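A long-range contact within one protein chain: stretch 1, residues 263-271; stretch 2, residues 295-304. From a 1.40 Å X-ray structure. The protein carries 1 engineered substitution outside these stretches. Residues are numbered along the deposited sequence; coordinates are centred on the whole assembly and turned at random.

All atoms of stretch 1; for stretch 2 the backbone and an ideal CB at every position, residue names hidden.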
ATOM      1  N   ARG A 263     -22.976 -12.921   7.540  1.00 18.00           N
ATOM      2  CA  ARG A 263     -22.608 -13.950   8.504  1.00 19.06           C
ATOM      3  C   ARG A 263     -23.835 -14.758   8.904  1.00 18.90           C
ATOM      4  O   ARG A 263     -24.927 -14.217   9.085  1.00 20.90           O
ATOM      5  CB  ARG A 263     -21.989 -13.300   9.745  1.00 17.61           C
ATOM      6  CG  ARG A 263     -21.512 -14.286  10.817  1.00 17.07           C
ATOM      7  CD  ARG A 263     -20.832 -13.564  11.986  1.00 18.13           C
ATOM      8  NE  ARG A 263     -19.699 -12.759  11.533  1.00 17.26           N
ATOM      9  CZ  ARG A 263     -19.685 -11.431  11.490  1.00 17.04           C
ATOM     10  NH1 ARG A 263     -20.738 -10.738  11.900  1.00 20.33           N
ATOM     11  NH2 ARG A 263     -18.611 -10.794  11.047  1.00 17.15           N
ATOM     12  N   ASP A 264     -23.654 -16.070   9.047  1.00 18.00           N
ATOM     13  CA  ASP A 264     -24.719 -16.915   9.588  1.00 20.28           C
ATOM     14  C   ASP A 264     -24.624 -16.814  11.102  1.00 20.10           C
ATOM     15  O   ASP A 264     -23.953 -17.612  11.757  1.00 21.87           O
ATOM     16  CB  ASP A 264     -24.562 -18.350   9.107  1.00 19.06           C
ATOM     17  CG  ASP A 264     -25.748 -19.220   9.478  1.00 19.90           C
ATOM     18  OD1 ASP A 264     -26.521 -18.856  10.395  1.00 20.43           O
ATOM     19  OD2 ASP A 264     -25.912 -20.276   8.838  1.00 20.87           O
ATOM     20  N   GLU A 265     -25.281 -15.784  11.655  1.00 20.51           N
ATOM     21  CA  GLU A 265     -25.133 -15.470  13.074  1.00 19.94           C
ATOM     22  C   GLU A 265     -25.655 -16.599  13.951  1.00 22.71           C
ATOM     23  O   GLU A 265     -25.020 -16.965  14.949  1.00 24.29           O
ATOM     24  CB  GLU A 265     -25.864 -14.162  13.398  1.00 21.45           C
ATOM     25  CG  GLU A 265     -25.352 -12.930  12.646  1.00 20.48           C
ATOM     26  CD  GLU A 265     -24.049 -12.401  13.206  1.00 25.03           C
ATOM     27  OE1 GLU A 265     -23.498 -11.444  12.621  1.00 25.03           O
ATOM     28  OE2 GLU A 265     -23.574 -12.941  14.224  1.00 22.74           O
ATOM     29  N   LYS A 266     -26.812 -17.165  13.592  1.00 24.01           N
ATOM     30  CA  LYS A 266     -27.379 -18.255  14.376  1.00 24.04           C
ATOM     31  C   LYS A 266     -26.452 -19.465  14.390  1.00 23.19           C
ATOM     32  O   LYS A 266     -26.279 -20.112  15.431  1.00 24.41           O
ATOM     33  CB  LYS A 266     -28.760 -18.623  13.827  1.00 27.82           C
ATOM     34  CG  LYS A 266     -29.892 -17.677  14.253  1.00 39.06           C
ATOM     35  CD  LYS A 266     -30.056 -16.497  13.314  1.00 57.51           C
ATOM     36  CE  LYS A 266     -30.437 -15.223  14.054  1.00 59.05           C
ATOM     37  NZ  LYS A 266     -30.339 -13.990  13.225  1.00 54.18           N
ATOM     38  N   PHE A 267     -25.835 -19.785  13.247  1.00 22.49           N
ATOM     39  CA  PHE A 267     -24.955 -20.946  13.226  1.00 24.92           C
ATOM     40  C   PHE A 267     -23.657 -20.675  13.965  1.00 20.76           C
ATOM     41  O   PHE A 267     -23.120 -21.571  14.627  1.00 22.10           O
ATOM     42  CB  PHE A 267     -24.668 -21.441  11.810  1.00 22.52           C
ATOM     43  CG  PHE A 267     -24.022 -22.797  11.795  1.00 23.70           C
ATOM     44  CD1 PHE A 267     -24.794 -23.939  11.953  1.00 24.66           C
ATOM     45  CD2 PHE A 267     -22.649 -22.931  11.697  1.00 23.07           C
ATOM     46  CE1 PHE A 267     -24.208 -25.188  11.977  1.00 27.50           C
ATOM     47  CE2 PHE A 267     -22.056 -24.182  11.719  1.00 22.25           C
ATOM     48  CZ  PHE A 267     -22.840 -25.315  11.864  1.00 24.99           C
ATOM     49  N   GLN A 268     -23.117 -19.461  13.853  1.00 20.23           N
ATOM     50  CA  GLN A 268     -21.912 -19.160  14.617  1.00 19.00           C
ATOM     51  C   GLN A 268     -22.170 -19.280  16.113  1.00 20.26           C
ATOM     52  O   GLN A 268     -21.329 -19.798  16.853  1.00 20.86           O
ATOM     53  CB  GLN A 268     -21.357 -17.782  14.274  1.00 18.35           C
ATOM     54  CG  GLN A 268     -20.103 -17.484  15.072  1.00 17.88           C
ATOM     55  CD  GLN A 268     -19.369 -16.280  14.557  1.00 18.71           C
ATOM     56  OE1 GLN A 268     -18.580 -16.384  13.626  1.00 22.47           O
ATOM     57  NE2 GLN A 268     -19.610 -15.142  15.174  1.00 20.37           N
ATOM     58  N   ARG A 269     -23.333 -18.813  16.570  1.00 21.54           N
ATOM     59  CA  ARG A 269     -23.707 -19.016  17.966  1.00 23.84           C
ATOM     60  C   ARG A 269     -23.736 -20.494  18.325  1.00 27.43           C
ATOM     61  O   ARG A 269     -23.288 -20.880  19.410  1.00 26.38           O
ATOM     62  CB  ARG A 269     -25.046 -18.352  18.273  1.00 27.24           C
ATOM     63  CG  ARG A 269     -24.932 -16.862  18.484  1.00 33.93           C
ATOM     64  CD  ARG A 269     -26.199 -16.269  19.066  1.00 37.57           C
ATOM     65  NE  ARG A 269     -27.340 -16.379  18.170  1.00 44.29           N
ATOM     66  CZ  ARG A 269     -27.700 -15.439  17.304  1.00 50.85           C
ATOM     67  NH1 ARG A 269     -26.990 -14.322  17.190  1.00 37.31           N
ATOM     68  NH2 ARG A 269     -28.763 -15.623  16.539  1.00 44.67           N
ATOM     69  N   HIS A 270     -24.250 -21.338  17.423  1.00 23.75           N
ATOM     70  CA  HIS A 270     -24.293 -22.774  17.687  1.00 29.15           C
ATOM     71  C   HIS A 270     -22.890 -23.369  17.760  1.00 24.42           C
ATOM     72  O   HIS A 270     -22.609 -24.213  18.622  1.00 25.69           O
ATOM     73  CB  HIS A 270     -25.127 -23.474  16.611  1.00 28.77           C
ATOM     74  CG  HIS A 270     -25.257 -24.953  16.809  1.00 27.82           C
ATOM     75  ND1 HIS A 270     -25.944 -25.502  17.870  1.00 32.86           N
ATOM     76  CD2 HIS A 270     -24.791 -25.992  16.081  1.00 26.38           C
ATOM     77  CE1 HIS A 270     -25.894 -26.818  17.790  1.00 29.84           C
ATOM     78  NE2 HIS A 270     -25.199 -27.141  16.715  1.00 30.24           N
ATOM     79  N   TYR A 271     -21.994 -22.939  16.867  1.00 24.22           N
ATOM     80  CA  TYR A 271     -20.597 -23.353  16.949  1.00 22.47           C
ATOM     81  C   TYR A 271     -20.004 -23.010  18.313  1.00 24.44           C
ATOM     82  O   TYR A 271     -19.398 -23.863  18.977  1.00 24.04           O
ATOM     83  CB  TYR A 271     -19.797 -22.692  15.814  1.00 20.57           C
ATOM     84  CG  TYR A 271     -18.323 -22.515  16.108  1.00 19.28           C
ATOM     85  CD1 TYR A 271     -17.435 -23.585  16.014  1.00 19.49           C
ATOM     86  CD2 TYR A 271     -17.816 -21.277  16.488  1.00 18.80           C
ATOM     87  CE1 TYR A 271     -16.084 -23.424  16.294  1.00 19.22           C
ATOM     88  CE2 TYR A 271     -16.466 -21.106  16.774  1.00 18.58           C
ATOM     89  CZ  TYR A 271     -15.605 -22.183  16.671  1.00 18.78           C
ATOM     90  OH  TYR A 271     -14.268 -22.023  16.943  1.00 19.98           O
ATOM     91  N   UNK A 295     -21.600 -32.440   2.598  1.00 25.59           N
ATOM     92  CA  UNK A 295     -22.321 -32.872   3.794  1.00 24.64           C
ATOM     93  C   UNK A 295     -22.467 -31.722   4.780  1.00 24.08           C
ATOM     94  O   UNK A 295     -23.535 -31.537   5.377  1.00 25.16           O
ATOM     95  CB  UNK A 295     -21.604 -34.049   4.459  1.00 24.64           C
ATOM     96  N   UNK A 296     -21.395 -30.944   4.969  1.00 23.15           N
ATOM     97  CA  UNK A 296     -21.474 -29.772   5.832  1.00 23.97           C
ATOM     98  C   UNK A 296     -22.539 -28.808   5.331  1.00 22.60           C
ATOM     99  O   UNK A 296     -23.366 -28.318   6.110  1.00 21.83           O
ATOM    100  CB  UNK A 296     -20.117 -29.069   5.910  1.00 23.97           C
ATOM    101  N   UNK A 297     -22.522 -28.517   4.028  1.00 23.01           N
ATOM    102  CA  UNK A 297     -23.443 -27.533   3.472  1.00 21.48           C
ATOM    103  C   UNK A 297     -24.886 -27.998   3.607  1.00 23.05           C
ATOM    104  O   UNK A 297     -25.781 -27.202   3.917  1.00 23.44           O
ATOM    105  CB  UNK A 297     -23.112 -27.262   2.003  1.00 21.48           C
ATOM    106  N   UNK A 298     -25.130 -29.292   3.401  1.00 23.33           N
ATOM    107  CA  UNK A 298     -26.478 -29.815   3.589  1.00 23.72           C
ATOM    108  C   UNK A 298     -26.920 -29.680   5.041  1.00 24.96           C
ATOM    109  O   UNK A 298     -28.070 -29.315   5.319  1.00 24.57           O
ATOM    110  CB  UNK A 298     -26.548 -31.279   3.151  1.00 23.72           C
ATOM    111  N   UNK A 299     -26.022 -29.971   5.984  1.00 23.11           N
ATOM    112  CA  UNK A 299     -26.392 -29.908   7.393  1.00 23.27           C
ATOM    113  C   UNK A 299     -26.627 -28.474   7.835  1.00 23.72           C
ATOM    114  O   UNK A 299     -27.502 -28.208   8.669  1.00 26.05           O
ATOM    115  CB  UNK A 299     -25.308 -30.553   8.259  1.00 23.27           C
ATOM    116  N   UNK A 300     -25.853 -27.542   7.290  1.00 22.45           N
ATOM    117  CA  UNK A 300     -26.042 -26.140   7.620  1.00 24.14           C
ATOM    118  C   UNK A 300     -27.374 -25.635   7.083  1.00 23.55           C
ATOM    119  O   UNK A 300     -28.066 -24.844   7.736  1.00 25.63           O
ATOM    120  CB  UNK A 300     -24.891 -25.300   7.064  1.00 24.14           C
ATOM    121  N   UNK A 301     -27.758 -26.083   5.886  1.00 22.26           N
ATOM    122  CA  UNK A 301     -29.055 -25.700   5.344  1.00 23.89           C
ATOM    123  C   UNK A 301     -30.187 -26.242   6.207  1.00 26.07           C
ATOM    124  O   UNK A 301     -31.169 -25.540   6.474  1.00 26.27           O
ATOM    125  CB  UNK A 301     -29.201 -26.200   3.905  1.00 23.89           C
ATOM    126  N   UNK A 302     -30.052 -27.486   6.669  1.00 26.00           N
ATOM    127  CA  UNK A 302     -31.067 -28.084   7.526  1.00 27.50           C
ATOM    128  C   UNK A 302     -31.182 -27.331   8.852  1.00 26.77           C
ATOM    129  O   UNK A 302     -32.291 -27.090   9.342  1.00 27.60           O
ATOM    130  CB  UNK A 302     -30.743 -29.557   7.781  1.00 27.50           C
ATOM    131  N   UNK A 303     -30.046 -26.920   9.422  1.00 26.53           N
ATOM    132  CA  UNK A 303     -30.059 -26.144  10.663  1.00 25.31           C
ATOM    133  C   UNK A 303     -30.838 -24.842  10.493  1.00 26.28           C
ATOM    134  O   UNK A 303     -31.663 -24.477  11.341  1.00 27.95           O
ATOM    135  CB  UNK A 303     -28.629 -25.843  11.117  1.00 25.31           C
ATOM    136  N   UNK A 304     -30.585 -24.122   9.396  1.00 23.74           N
ATOM    137  CA  UNK A 304     -31.300 -22.872   9.152  1.00 25.86           C
ATOM    138  C   UNK A 304     -32.806 -23.097   9.076  1.00 36.96           C
ATOM    139  O   UNK A 304     -33.589 -22.303   9.613  1.00 30.79           O
ATOM    140  CB  UNK A 304     -30.803 -22.221   7.860  1.00 25.86           C
TER

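All ten positions have helical backbone angles, so none needs glycine. From 299 to 304 the backbone N donates within the helix, which disfavours proline. The helix of stretch 1 runs across this one at 107°. The nearest CA atoms are those of Phe267 and position 300, 7.7 Å apart.

Position 295 has nothing of stretch 1 within reach of its CB. Many residues would do, polar ones included. It is Asp295, and it makes no contact here.

Position 296 points sideways, and its ideal CB is far from stretch 1. A small residue would leave the Phe267 ring untouched from here. A long or aromatic side chain could reach it. The residue is Tyr296, with chi1 t. Its OH lies 3.7 Å from Phe267 CE2 and is hydrogen-bonded elsewhere in the structure.

Positions 297 and 298 are out of reach of stretch 1, which sets no demand on them. They are Gln297 and Ala298.

Position 299 points sideways, with no atom of stretch 1 near the ideal CB. Several types would fit. It is Ala299, which makes no contact.

Position 300 also points sideways, but its ideal CB is 5.0 Å from Phe267 CE1 and 5.4 Å from Asp264 OD2. A ring face and a carboxylate are both near. A branched aliphatic residue would suit the ring; a polar one might address the acid. The residue is Val300. Its CG2 sits over one face of the Phe267 ring, 4.0 Å from the centroid, in a CH-pi contact. The polar link uses the backbone instead: a water donates to Asp264 OD2 at 2.7 Å and to Val300 O at 2.9 Å.

Position 301 points away from stretch 1, and 302 is out of reach. Long polar chains are at ease at both. They are Lys301 and Lys302.

Position 303 points toward stretch 1. Its ideal CB is 4.4 Å from Phe267 CD1, and Lys266 and His270 lie further along. A large flat or apolar side chain would suit it. It is Phe303, with chi1 t. The edge of Phe267 meets its face, with planes at 89°; Phe267 CD1 lies 3.7 Å from Phe303 CD1. Phe303 CE2 lies over a face of the His270 ring, 3.7 Å from His270 CG. Phe303 CE1 is 4.0 Å from Lys266 O.

Position 304 points sideways, 5.4 Å from Asp264 OD2 at the ideal CB. Small or polar residues would fit. It is Ala304, barely covered by stretch 1.

Stretch 2, residues 295-304: DYQAAVKKFA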
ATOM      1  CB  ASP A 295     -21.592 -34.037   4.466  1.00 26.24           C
ATOM      2  CG  ASP A 295     -21.561 -35.282   3.605  1.00 35.18           C
ATOM      3  OD1 ASP A 295     -22.481 -35.462   2.780  1.00 36.80           O
ATOM      4  OD2 ASP A 295     -20.617 -36.081   3.761  1.00 31.58           O
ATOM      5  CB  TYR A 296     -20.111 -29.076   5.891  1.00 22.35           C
ATOM      6  CG  TYR A 296     -20.136 -27.738   6.600  1.00 21.52           C
ATOM      7  CD1 TYR A 296     -20.002 -27.660   7.977  1.00 21.81           C
ATOM      8  CD2 TYR A 296     -20.300 -26.551   5.887  1.00 20.75           C
ATOM      9  CE1 TYR A 296     -20.015 -26.439   8.631  1.00 21.11           C
ATOM     10  CE2 TYR A 296     -20.324 -25.330   6.533  1.00 20.22           C
ATOM     11  CZ  TYR A 296     -20.181 -25.278   7.901  1.00 20.28           C
ATOM     12  OH  TYR A 296     -20.199 -24.076   8.562  1.00 19.91           O
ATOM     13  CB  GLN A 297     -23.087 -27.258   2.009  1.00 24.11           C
ATOM     14  CG  GLN A 297     -21.756 -26.536   1.808  1.00 23.47           C
ATOM     15  CD  GLN A 297     -21.769 -25.122   2.358  1.00 20.94           C
ATOM     16  OE1 GLN A 297     -22.827 -24.502   2.471  1.00 23.59           O
ATOM     17  NE2 GLN A 297     -20.588 -24.590   2.674  1.00 21.00           N
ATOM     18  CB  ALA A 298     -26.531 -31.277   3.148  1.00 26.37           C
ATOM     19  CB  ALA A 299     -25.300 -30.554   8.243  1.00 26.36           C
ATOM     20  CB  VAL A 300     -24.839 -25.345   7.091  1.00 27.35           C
ATOM     21  CG1 VAL A 300     -25.239 -23.926   6.741  1.00 33.70           C
ATOM     22  CG2 VAL A 300     -23.716 -25.414   8.113  1.00 28.69           C
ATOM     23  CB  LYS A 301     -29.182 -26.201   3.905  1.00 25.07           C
ATOM     24  CG  LYS A 301     -30.467 -25.792   3.211  1.00 33.36           C
ATOM     25  CD  LYS A 301     -30.599 -26.481   1.866  1.00 47.33           C
ATOM     26  CE  LYS A 301     -32.049 -26.500   1.397  1.00 75.82           C
ATOM     27  NZ  LYS A 301     -32.159 -26.553  -0.087  1.00 88.67           N
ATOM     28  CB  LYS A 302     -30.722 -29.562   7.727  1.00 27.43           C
ATOM     29  CG  LYS A 302     -31.575 -30.336   8.714  1.00 34.91           C
ATOM     30  CD  LYS A 302     -31.088 -31.782   8.762  1.00 32.24           C
ATOM     31  CE  LYS A 302     -31.850 -32.611   9.782  1.00 44.45           C
ATOM     32  NZ  LYS A 302     -31.511 -32.190  11.174  1.00 54.43           N
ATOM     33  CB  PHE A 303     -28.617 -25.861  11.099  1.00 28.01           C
ATOM     34  CG  PHE A 303     -28.503 -25.064  12.374  1.00 27.85           C
ATOM     35  CD1 PHE A 303     -28.474 -23.676  12.345  1.00 31.59           C
ATOM     36  CD2 PHE A 303     -28.422 -25.704  13.600  1.00 35.22           C
ATOM     37  CE1 PHE A 303     -28.371 -22.943  13.518  1.00 32.99           C
ATOM     38  CE2 PHE A 303     -28.319 -24.978  14.776  1.00 33.74           C
ATOM     39  CZ  PHE A 303     -28.291 -23.594  14.732  1.00 33.19           C
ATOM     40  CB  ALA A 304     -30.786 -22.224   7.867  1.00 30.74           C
TER
HETATM   41  O   HOH W   1     -27.593 -22.372   9.244  1.00 33.05           O
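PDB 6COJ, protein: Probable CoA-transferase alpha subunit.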